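PDB 4GPS: KLLA0E02245p from Kluyveromyces lactis, which removes NAD caps and N7-methylguanosine caps from RNA 5' ends and degrades RNA in the 5'-3' direction, using a divalent metal cation. Local coordinates for residues Lys175-Ile188 with Leu200-Val214. Sequence-based numbering, arbitrary orientation.
Sequences KTTFVSLRHHIIDI and LLMTVQPDKNILISV
Val179 bonds to the neighbouring parallel strand through both its N-H and its carbonyl: its N donates to Ile210 O at 2.6 Å, and its O accepts from Ile212 N in a nearly straight bond (176°). Ile210 N closes the register on Thr177 O at 2.9 Å. Where the strands begin, a water joins Thr176 OG1 to Lys208 O. On the sheet face bearing Phe178 and Ile210, beta-branched and aromatic residues suit a buried strand. Ile210 lies alongside the phenyl ring, while the bent end of Met202 brings CE to the ring edge, in plane, near CE2; Phe381 meets the same ring edge-to-face. Ile212, its CG1 beside the backbone N (chi1 -59°), extends CD1 to Ile185 CD1 at 3.8 Å, on helix 182-188. Along that helix Ile188 CD1 packs on Leu200 CD1 at 3.7 Å; His184 sets CB against Ile212 CG2 at 3.8 Å and its ring against Leu200 CD2 and both Val214 methyls. Cut back to an alanine, His184 would probably leave a gap between Leu200 and Val214, weakening the helix's seat on the sheet. Backbone bonds thus set the strand register, whereas apolar contacts hold the helix across the sheet of this PD-(D/E)XK nuclease domain.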
ATOM      1  N   LYS A 175       7.573 -20.489  -9.394  1.00 43.32           N
ATOM      2  CA  LYS A 175       6.348 -19.727  -9.180  1.00 43.81           C
ATOM      3  C   LYS A 175       6.237 -18.557 -10.142  1.00 41.11           C
ATOM      4  O   LYS A 175       7.205 -18.193 -10.803  1.00 42.38           O
ATOM      5  CB  LYS A 175       6.311 -19.206  -7.739  1.00 45.53           C
ATOM      6  CG  LYS A 175       6.344 -20.326  -6.714  1.00 47.45           C
ATOM      7  CD  LYS A 175       6.564 -19.838  -5.303  1.00 44.16           C
ATOM      8  CE  LYS A 175       5.278 -19.328  -4.713  1.00 45.27           C
ATOM      9  NZ  LYS A 175       5.519 -18.951  -3.283  1.00 43.57           N
ATOM     10  N   THR A 176       5.046 -17.990 -10.260  1.00 40.82           N
ATOM     11  CA  THR A 176       4.867 -16.794 -11.097  1.00 38.59           C
ATOM     12  C   THR A 176       5.021 -15.627 -10.098  1.00 39.38           C
ATOM     13  O   THR A 176       4.424 -15.642  -9.014  1.00 40.47           O
ATOM     14  CB  THR A 176       3.449 -16.723 -11.709  1.00 44.00           C
ATOM     15  OG1 THR A 176       3.261 -17.804 -12.633  1.00 50.11           O
ATOM     16  CG2 THR A 176       3.243 -15.400 -12.449  1.00 46.03           C
ATOM     17  N   THR A 177       5.847 -14.641 -10.418  1.00 37.98           N
ATOM     18  CA  THR A 177       6.008 -13.505  -9.516  1.00 38.25           C
ATOM     19  C   THR A 177       5.338 -12.289 -10.139  1.00 38.98           C
ATOM     20  O   THR A 177       5.561 -12.034 -11.313  1.00 41.93           O
ATOM     21  CB  THR A 177       7.511 -13.149  -9.296  1.00 39.65           C
ATOM     22  OG1 THR A 177       8.205 -14.274  -8.747  1.00 42.80           O
ATOM     23  CG2 THR A 177       7.636 -11.989  -8.314  1.00 35.62           C
ATOM     24  N   PHE A 178       4.473 -11.582  -9.406  1.00 39.05           N
ATOM     25  CA  PHE A 178       3.905 -10.331  -9.952  1.00 38.20           C
ATOM     26  C   PHE A 178       4.844  -9.263  -9.413  1.00 36.80           C
ATOM     27  O   PHE A 178       5.185  -9.284  -8.215  1.00 36.68           O
ATOM     28  CB  PHE A 178       2.490 -10.025  -9.449  1.00 35.86           C
ATOM     29  CG  PHE A 178       1.426 -10.900 -10.042  1.00 42.24           C
ATOM     30  CD1 PHE A 178       1.240 -12.209  -9.580  1.00 43.08           C
ATOM     31  CD2 PHE A 178       0.585 -10.413 -11.033  1.00 38.03           C
ATOM     32  CE1 PHE A 178       0.235 -13.018 -10.085  1.00 39.07           C
ATOM     33  CE2 PHE A 178      -0.424 -11.213 -11.544  1.00 44.72           C
ATOM     34  CZ  PHE A 178      -0.605 -12.524 -11.070  1.00 43.76           C
ATOM     35  N   VAL A 179       5.273  -8.362 -10.296  1.00 37.12           N
ATOM     36  CA  VAL A 179       6.205  -7.267  -9.983  1.00 37.38           C
ATOM     37  C   VAL A 179       5.425  -5.952 -10.028  1.00 39.55           C
ATOM     38  O   VAL A 179       4.850  -5.614 -11.045  1.00 42.72           O
ATOM     39  CB  VAL A 179       7.329  -7.251 -11.037  1.00 41.21           C
ATOM     40  CG1 VAL A 179       8.391  -6.196 -10.707  1.00 35.99           C
ATOM     41  CG2 VAL A 179       7.944  -8.654 -11.112  1.00 39.90           C
ATOM     42  N   SER A 180       5.422  -5.177  -8.953  1.00 40.63           N
ATOM     43  CA  SER A 180       4.592  -3.986  -8.985  1.00 40.51           C
ATOM     44  C   SER A 180       4.858  -2.938  -7.902  1.00 42.80           C
ATOM     45  O   SER A 180       5.475  -3.242  -6.886  1.00 38.16           O
ATOM     46  CB  SER A 180       3.130  -4.474  -8.887  1.00 39.60           C
ATOM     47  OG  SER A 180       2.212  -3.419  -8.722  1.00 39.72           O
ATOM     48  N   LEU A 181       4.407  -1.696  -8.123  1.00 42.04           N
ATOM     49  CA  LEU A 181       4.505  -0.690  -7.070  1.00 40.06           C
ATOM     50  C   LEU A 181       3.390  -1.106  -6.087  1.00 42.61           C
ATOM     51  O   LEU A 181       2.359  -1.660  -6.506  1.00 41.40           O
ATOM     52  CB  LEU A 181       4.199   0.692  -7.604  1.00 39.39           C
ATOM     53  CG  LEU A 181       5.139   1.094  -8.727  1.00 42.11           C
ATOM     54  CD1 LEU A 181       4.583   2.343  -9.433  1.00 37.03           C
ATOM     55  CD2 LEU A 181       6.552   1.293  -8.150  1.00 36.12           C
ATOM     56  N   ARG A 182       3.592  -0.864  -4.793  1.00 37.46           N
ATOM     57  CA  ARG A 182       2.603  -1.231  -3.793  1.00 35.60           C
ATOM     58  C   ARG A 182       1.196  -0.665  -4.067  1.00 40.27           C
ATOM     59  O   ARG A 182       0.192  -1.338  -3.850  1.00 41.79           O
ATOM     60  CB  ARG A 182       3.063  -0.780  -2.413  1.00 36.84           C
ATOM     61  CG  ARG A 182       2.103  -1.194  -1.326  1.00 39.71           C
ATOM     62  CD  ARG A 182       2.677  -0.934   0.038  1.00 35.27           C
ATOM     63  NE  ARG A 182       2.948   0.477   0.150  1.00 40.78           N
ATOM     64  CZ  ARG A 182       3.346   1.049   1.268  1.00 44.20           C
ATOM     65  NH1 ARG A 182       3.504   0.317   2.362  1.00 38.21           N
ATOM     66  NH2 ARG A 182       3.607   2.344   1.285  1.00 48.37           N
ATOM     67  N   HIS A 183       1.133   0.573  -4.541  1.00 42.13           N
ATOM     68  CA  HIS A 183      -0.128   1.239  -4.847  1.00 41.18           C
ATOM     69  C   HIS A 183      -1.080   0.360  -5.669  1.00 39.22           C
ATOM     70  O   HIS A 183      -2.274   0.318  -5.394  1.00 39.16           O
ATOM     71  CB  HIS A 183       0.141   2.553  -5.611  1.00 45.03           C
ATOM     72  CG  HIS A 183      -0.990   3.521  -5.544  1.00 61.05           C
ATOM     73  ND1 HIS A 183      -1.157   4.401  -4.492  1.00 70.41           N
ATOM     74  CD2 HIS A 183      -2.069   3.693  -6.349  1.00 67.81           C
ATOM     75  CE1 HIS A 183      -2.289   5.069  -4.648  1.00 67.17           C
ATOM     76  NE2 HIS A 183      -2.864   4.659  -5.766  1.00 66.15           N
ATOM     77  N   HIS A 184      -0.570  -0.336  -6.683  1.00 39.32           N
ATOM     78  CA  HIS A 184      -1.448  -1.163  -7.511  1.00 38.69           C
ATOM     79  C   HIS A 184      -1.884  -2.446  -6.851  1.00 41.09           C
ATOM     80  O   HIS A 184      -2.945  -2.966  -7.195  1.00 40.33           O
ATOM     81  CB  HIS A 184      -0.818  -1.491  -8.857  1.00 35.96           C
ATOM     82  CG  HIS A 184      -0.417  -0.283  -9.629  1.00 42.55           C
ATOM     83  ND1 HIS A 184      -1.231   0.824  -9.744  1.00 47.63           N
ATOM     84  CD2 HIS A 184       0.737   0.026 -10.265  1.00 44.73           C
ATOM     85  CE1 HIS A 184      -0.592   1.768 -10.410  1.00 44.93           C
ATOM     86  NE2 HIS A 184       0.604   1.310 -10.736  1.00 46.90           N
ATOM     87  N   ILE A 185      -1.078  -2.974  -5.925  1.00 38.23           N
ATOM     88  CA  ILE A 185      -1.490  -4.183  -5.252  1.00 36.17           C
ATOM     89  C   ILE A 185      -2.619  -3.719  -4.323  1.00 39.61           C
ATOM     90  O   ILE A 185      -3.685  -4.318  -4.268  1.00 40.39           O
ATOM     91  CB  ILE A 185      -0.323  -4.858  -4.463  1.00 39.21           C
ATOM     92  CG1 ILE A 185       0.840  -5.230  -5.411  1.00 31.01           C
ATOM     93  CG2 ILE A 185      -0.827  -6.122  -3.831  1.00 29.74           C
ATOM     94  CD1 ILE A 185       0.384  -6.094  -6.583  1.00 30.11           C
ATOM     95  N   ILE A 186      -2.414  -2.624  -3.620  1.00 37.79           N
ATOM     96  CA  ILE A 186      -3.477  -2.139  -2.781  1.00 40.16           C
ATOM     97  C   ILE A 186      -4.767  -1.921  -3.631  1.00 42.42           C
ATOM     98  O   ILE A 186      -5.854  -2.365  -3.228  1.00 42.87           O
ATOM     99  CB  ILE A 186      -3.065  -0.823  -2.062  1.00 40.10           C
ATOM    100  CG1 ILE A 186      -1.962  -1.121  -1.059  1.00 40.14           C
ATOM    101  CG2 ILE A 186      -4.260  -0.203  -1.311  1.00 36.12           C
ATOM    102  CD1 ILE A 186      -1.123   0.095  -0.729  1.00 35.71           C
ATOM    103  N   ASP A 187      -4.658  -1.278  -4.800  1.00 40.48           N
ATOM    104  CA  ASP A 187      -5.851  -1.022  -5.618  1.00 40.62           C
ATOM    105  C   ASP A 187      -6.607  -2.308  -5.944  1.00 43.08           C
ATOM    106  O   ASP A 187      -7.832  -2.340  -5.889  1.00 47.85           O
ATOM    107  CB  ASP A 187      -5.537  -0.341  -6.973  1.00 41.77           C
ATOM    108  CG  ASP A 187      -5.054   1.108  -6.840  1.00 46.54           C
ATOM    109  OD1 ASP A 187      -5.533   1.851  -5.944  1.00 40.86           O
ATOM    110  OD2 ASP A 187      -4.185   1.500  -7.667  1.00 50.47           O
ATOM    111  N   ILE A 188      -5.873  -3.350  -6.314  1.00 41.01           N
ATOM    112  CA  ILE A 188      -6.486  -4.602  -6.665  1.00 38.30           C
ATOM    113  C   ILE A 188      -7.184  -5.241  -5.469  1.00 39.68           C
ATOM    114  O   ILE A 188      -8.264  -5.776  -5.624  1.00 40.64           O
ATOM    115  CB  ILE A 188      -5.444  -5.577  -7.215  1.00 40.11           C
ATOM    116  CG1 ILE A 188      -4.990  -5.107  -8.592  1.00 33.66           C
ATOM    117  CG2 ILE A 188      -6.022  -7.014  -7.220  1.00 31.44           C
ATOM    118  CD1 ILE A 188      -3.599  -5.612  -8.985  1.00 30.96           C
ATOM    119  N   LEU A 200      -5.918  -1.404 -15.119  1.00 39.12           N
ATOM    120  CA  LEU A 200      -4.470  -1.467 -15.026  1.00 38.86           C
ATOM    121  C   LEU A 200      -3.912  -2.183 -16.244  1.00 41.58           C
ATOM    122  O   LEU A 200      -4.671  -2.702 -17.054  1.00 43.79           O
ATOM    123  CB  LEU A 200      -4.053  -2.246 -13.744  1.00 42.08           C
ATOM    124  CG  LEU A 200      -4.302  -1.655 -12.344  1.00 43.49           C
ATOM    125  CD1 LEU A 200      -3.981  -2.650 -11.224  1.00 37.79           C
ATOM    126  CD2 LEU A 200      -3.449  -0.443 -12.206  1.00 42.96           C
ATOM    127  N   LEU A 201      -2.581  -2.213 -16.351  1.00 46.40           N
ATOM    128  CA  LEU A 201      -1.869  -2.911 -17.418  1.00 45.47           C
ATOM    129  C   LEU A 201      -1.031  -3.978 -16.753  1.00 46.69           C
ATOM    130  O   LEU A 201      -0.402  -3.738 -15.718  1.00 49.94           O
ATOM    131  CB  LEU A 201      -0.943  -1.972 -18.183  1.00 46.53           C
ATOM    132  CG  LEU A 201      -1.612  -0.878 -19.009  1.00 52.65           C
ATOM    133  CD1 LEU A 201      -0.548  -0.283 -19.925  1.00 54.07           C
ATOM    134  CD2 LEU A 201      -2.776  -1.444 -19.844  1.00 45.20           C
ATOM    135  N   MET A 202      -1.029  -5.163 -17.338  1.00 44.05           N
ATOM    136  CA  MET A 202      -0.269  -6.257 -16.776  1.00 45.41           C
ATOM    137  C   MET A 202       0.415  -6.920 -17.928  1.00 47.56           C
ATOM    138  O   MET A 202      -0.237  -7.381 -18.873  1.00 45.34           O
ATOM    139  CB  MET A 202      -1.195  -7.214 -16.023  1.00 48.35           C
ATOM    140  CG  MET A 202      -1.775  -6.543 -14.791  1.00 48.73           C
ATOM    141  SD  MET A 202      -2.706  -7.541 -13.615  1.00 50.06           S
ATOM    142  CE  MET A 202      -1.712  -8.864 -13.514  1.00 50.21           C
ATOM    143  N   THR A 203       1.744  -6.920 -17.855  1.00 44.94           N
ATOM    144  CA  THR A 203       2.577  -7.475 -18.897  1.00 44.23           C
ATOM    145  C   THR A 203       3.188  -8.822 -18.542  1.00 44.87           C
ATOM    146  O   THR A 203       3.892  -8.940 -17.542  1.00 47.44           O
ATOM    147  CB  THR A 203       3.749  -6.495 -19.261  1.00 44.69           C
ATOM    148  OG1 THR A 203       3.213  -5.250 -19.740  1.00 48.09           O
ATOM    149  CG2 THR A 203       4.645  -7.114 -20.340  1.00 39.49           C
ATOM    150  N   VAL A 204       2.923  -9.838 -19.361  1.00 43.38           N
ATOM    151  CA  VAL A 204       3.519 -11.150 -19.135  1.00 44.66           C
ATOM    152  C   VAL A 204       4.871 -11.085 -19.820  1.00 47.95           C
ATOM    153  O   VAL A 204       4.952 -11.113 -21.056  1.00 47.64           O
ATOM    154  CB  VAL A 204       2.710 -12.292 -19.787  1.00 43.71           C
ATOM    155  CG1 VAL A 204       3.484 -13.605 -19.676  1.00 37.63           C
ATOM    156  CG2 VAL A 204       1.353 -12.424 -19.117  1.00 39.00           C
ATOM    157  N   GLN A 205       5.932 -10.992 -19.020  1.00 46.74           N
ATOM    158  CA  GLN A 205       7.277 -10.899 -19.582  1.00 48.79           C
ATOM    159  C   GLN A 205       7.727 -12.243 -20.171  1.00 53.01           C
ATOM    160  O   GLN A 205       7.141 -13.288 -19.902  1.00 51.72           O
ATOM    161  CB  GLN A 205       8.274 -10.440 -18.506  1.00 42.18           C
ATOM    162  CG  GLN A 205       7.765  -9.277 -17.663  1.00 47.27           C
ATOM    163  CD  GLN A 205       8.743  -8.857 -16.572  1.00 49.91           C
ATOM    164  OE1 GLN A 205       9.420  -9.706 -15.955  1.00 47.46           O
ATOM    165  NE2 GLN A 205       8.818  -7.540 -16.316  1.00 50.58           N
ATOM    166  N   PRO A 206       8.780 -12.225 -20.994  1.00 56.82           N
ATOM    167  CA  PRO A 206       9.244 -13.492 -21.572  1.00 53.13           C
ATOM    168  C   PRO A 206       9.684 -14.515 -20.538  1.00 54.10           C
ATOM    169  O   PRO A 206       9.670 -15.716 -20.825  1.00 53.96           O
ATOM    170  CB  PRO A 206      10.364 -13.070 -22.524  1.00 54.00           C
ATOM    171  CG  PRO A 206      10.716 -11.660 -22.102  1.00 57.56           C
ATOM    172  CD  PRO A 206       9.403 -11.067 -21.657  1.00 55.17           C
ATOM    173  N   ASP A 207      10.061 -14.065 -19.338  1.00 50.42           N
ATOM    174  CA  ASP A 207      10.446 -15.021 -18.305  1.00 47.18           C
ATOM    175  C   ASP A 207       9.206 -15.555 -17.548  1.00 51.71           C
ATOM    176  O   ASP A 207       9.299 -16.344 -16.604  1.00 52.36           O
ATOM    177  CB  ASP A 207      11.484 -14.418 -17.343  1.00 48.87           C
ATOM    178  CG  ASP A 207      10.964 -13.228 -16.520  1.00 54.97           C
ATOM    179  OD1 ASP A 207       9.788 -12.775 -16.634  1.00 51.91           O
ATOM    180  OD2 ASP A 207      11.798 -12.742 -15.730  1.00 58.08           O
ATOM    181  N   LYS A 208       8.037 -15.099 -17.982  1.00 53.33           N
ATOM    182  CA  LYS A 208       6.761 -15.537 -17.429  1.00 50.70           C
ATOM    183  C   LYS A 208       6.327 -14.889 -16.120  1.00 49.38           C
ATOM    184  O   LYS A 208       5.271 -15.227 -15.572  1.00 48.37           O
ATOM    185  CB  LYS A 208       6.744 -17.066 -17.341  1.00 49.45           C
ATOM    186  CG  LYS A 208       6.805 -17.724 -18.736  1.00 53.78           C
ATOM    187  CD  LYS A 208       5.598 -17.298 -19.582  1.00 56.65           C
ATOM    188  CE  LYS A 208       5.779 -17.617 -21.059  1.00 64.65           C
ATOM    189  NZ  LYS A 208       6.793 -16.696 -21.693  1.00 74.43           N
ATOM    190  N   ASN A 209       7.139 -13.970 -15.610  1.00 44.12           N
ATOM    191  CA  ASN A 209       6.744 -13.242 -14.417  1.00 45.27           C
ATOM    192  C   ASN A 209       5.876 -12.096 -14.974  1.00 42.76           C
ATOM    193  O   ASN A 209       5.951 -11.788 -16.156  1.00 45.48           O
ATOM    194  CB  ASN A 209       7.983 -12.756 -13.663  1.00 42.04           C
ATOM    195  CG  ASN A 209       8.632 -13.873 -12.896  1.00 44.82           C
ATOM    196  OD1 ASN A 209       9.869 -13.964 -12.777  1.00 41.93           O
ATOM    197  ND2 ASN A 209       7.791 -14.751 -12.361  1.00 43.06           N
ATOM    198  N   ILE A 210       5.044 -11.494 -14.141  1.00 42.64           N
ATOM    199  CA  ILE A 210       4.137 -10.441 -14.584  1.00 40.11           C
ATOM    200  C   ILE A 210       4.401  -9.058 -13.983  1.00 41.68           C
ATOM    201  O   ILE A 210       4.477  -8.884 -12.763  1.00 42.80           O
ATOM    202  CB  ILE A 210       2.678 -10.852 -14.274  1.00 42.42           C
ATOM    203  CG1 ILE A 210       2.350 -12.164 -14.995  1.00 43.07           C
ATOM    204  CG2 ILE A 210       1.716  -9.758 -14.709  1.00 41.44           C
ATOM    205  CD1 ILE A 210       1.108 -12.867 -14.515  1.00 41.75           C
ATOM    206  N   LEU A 211       4.511  -8.066 -14.858  1.00 41.30           N
ATOM    207  CA  LEU A 211       4.749  -6.701 -14.430  1.00 42.34           C
ATOM    208  C   LEU A 211       3.449  -5.932 -14.455  1.00 41.94           C
ATOM    209  O   LEU A 211       2.783  -5.891 -15.477  1.00 43.59           O
ATOM    210  CB  LEU A 211       5.742  -6.023 -15.376  1.00 43.40           C
ATOM    211  CG  LEU A 211       6.021  -4.546 -15.101  1.00 45.62           C
ATOM    212  CD1 LEU A 211       6.603  -4.381 -13.715  1.00 42.21           C
ATOM    213  CD2 LEU A 211       6.999  -4.015 -16.143  1.00 49.52           C
ATOM    214  N   ILE A 212       3.083  -5.327 -13.333  1.00 44.96           N
ATOM    215  CA  ILE A 212       1.859  -4.524 -13.254  1.00 44.22           C
ATOM    216  C   ILE A 212       2.235  -3.052 -13.408  1.00 47.27           C
ATOM    217  O   ILE A 212       3.261  -2.619 -12.871  1.00 45.87           O
ATOM    218  CB  ILE A 212       1.164  -4.686 -11.880  1.00 40.00           C
ATOM    219  CG1 ILE A 212       0.823  -6.152 -11.638  1.00 40.58           C
ATOM    220  CG2 ILE A 212      -0.095  -3.823 -11.824  1.00 38.03           C
ATOM    221  CD1 ILE A 212       0.035  -6.405 -10.377  1.00 41.99           C
ATOM    222  N   SER A 213       1.418  -2.297 -14.142  1.00 48.70           N
ATOM    223  CA  SER A 213       1.628  -0.852 -14.336  1.00 53.68           C
ATOM    224  C   SER A 213       0.300  -0.172 -14.729  1.00 55.53           C
ATOM    225  O   SER A 213      -0.731  -0.824 -14.751  1.00 57.01           O
ATOM    226  CB  SER A 213       2.704  -0.590 -15.396  1.00 53.84           C
ATOM    227  OG  SER A 213       2.348  -1.146 -16.653  1.00 55.93           O
ATOM    228  N   VAL A 214       0.307   1.123 -15.015  1.00 59.47           N
ATOM    229  CA  VAL A 214      -0.928   1.812 -15.389  1.00 67.90           C
ATOM    230  C   VAL A 214      -0.818   2.625 -16.653  1.00 70.58           C
ATOM    231  O   VAL A 214       0.265   2.754 -17.211  1.00 69.83           O
ATOM    232  CB  VAL A 214      -1.376   2.828 -14.329  1.00 72.74           C
ATOM    233  CG1 VAL A 214      -2.463   2.244 -13.461  1.00 75.65           C
ATOM    234  CG2 VAL A 214      -0.172   3.294 -13.526  1.00 66.20           C
TER
HETATM  235  O   HOH W   1       5.014 -17.844 -14.632  1.00 48.64           O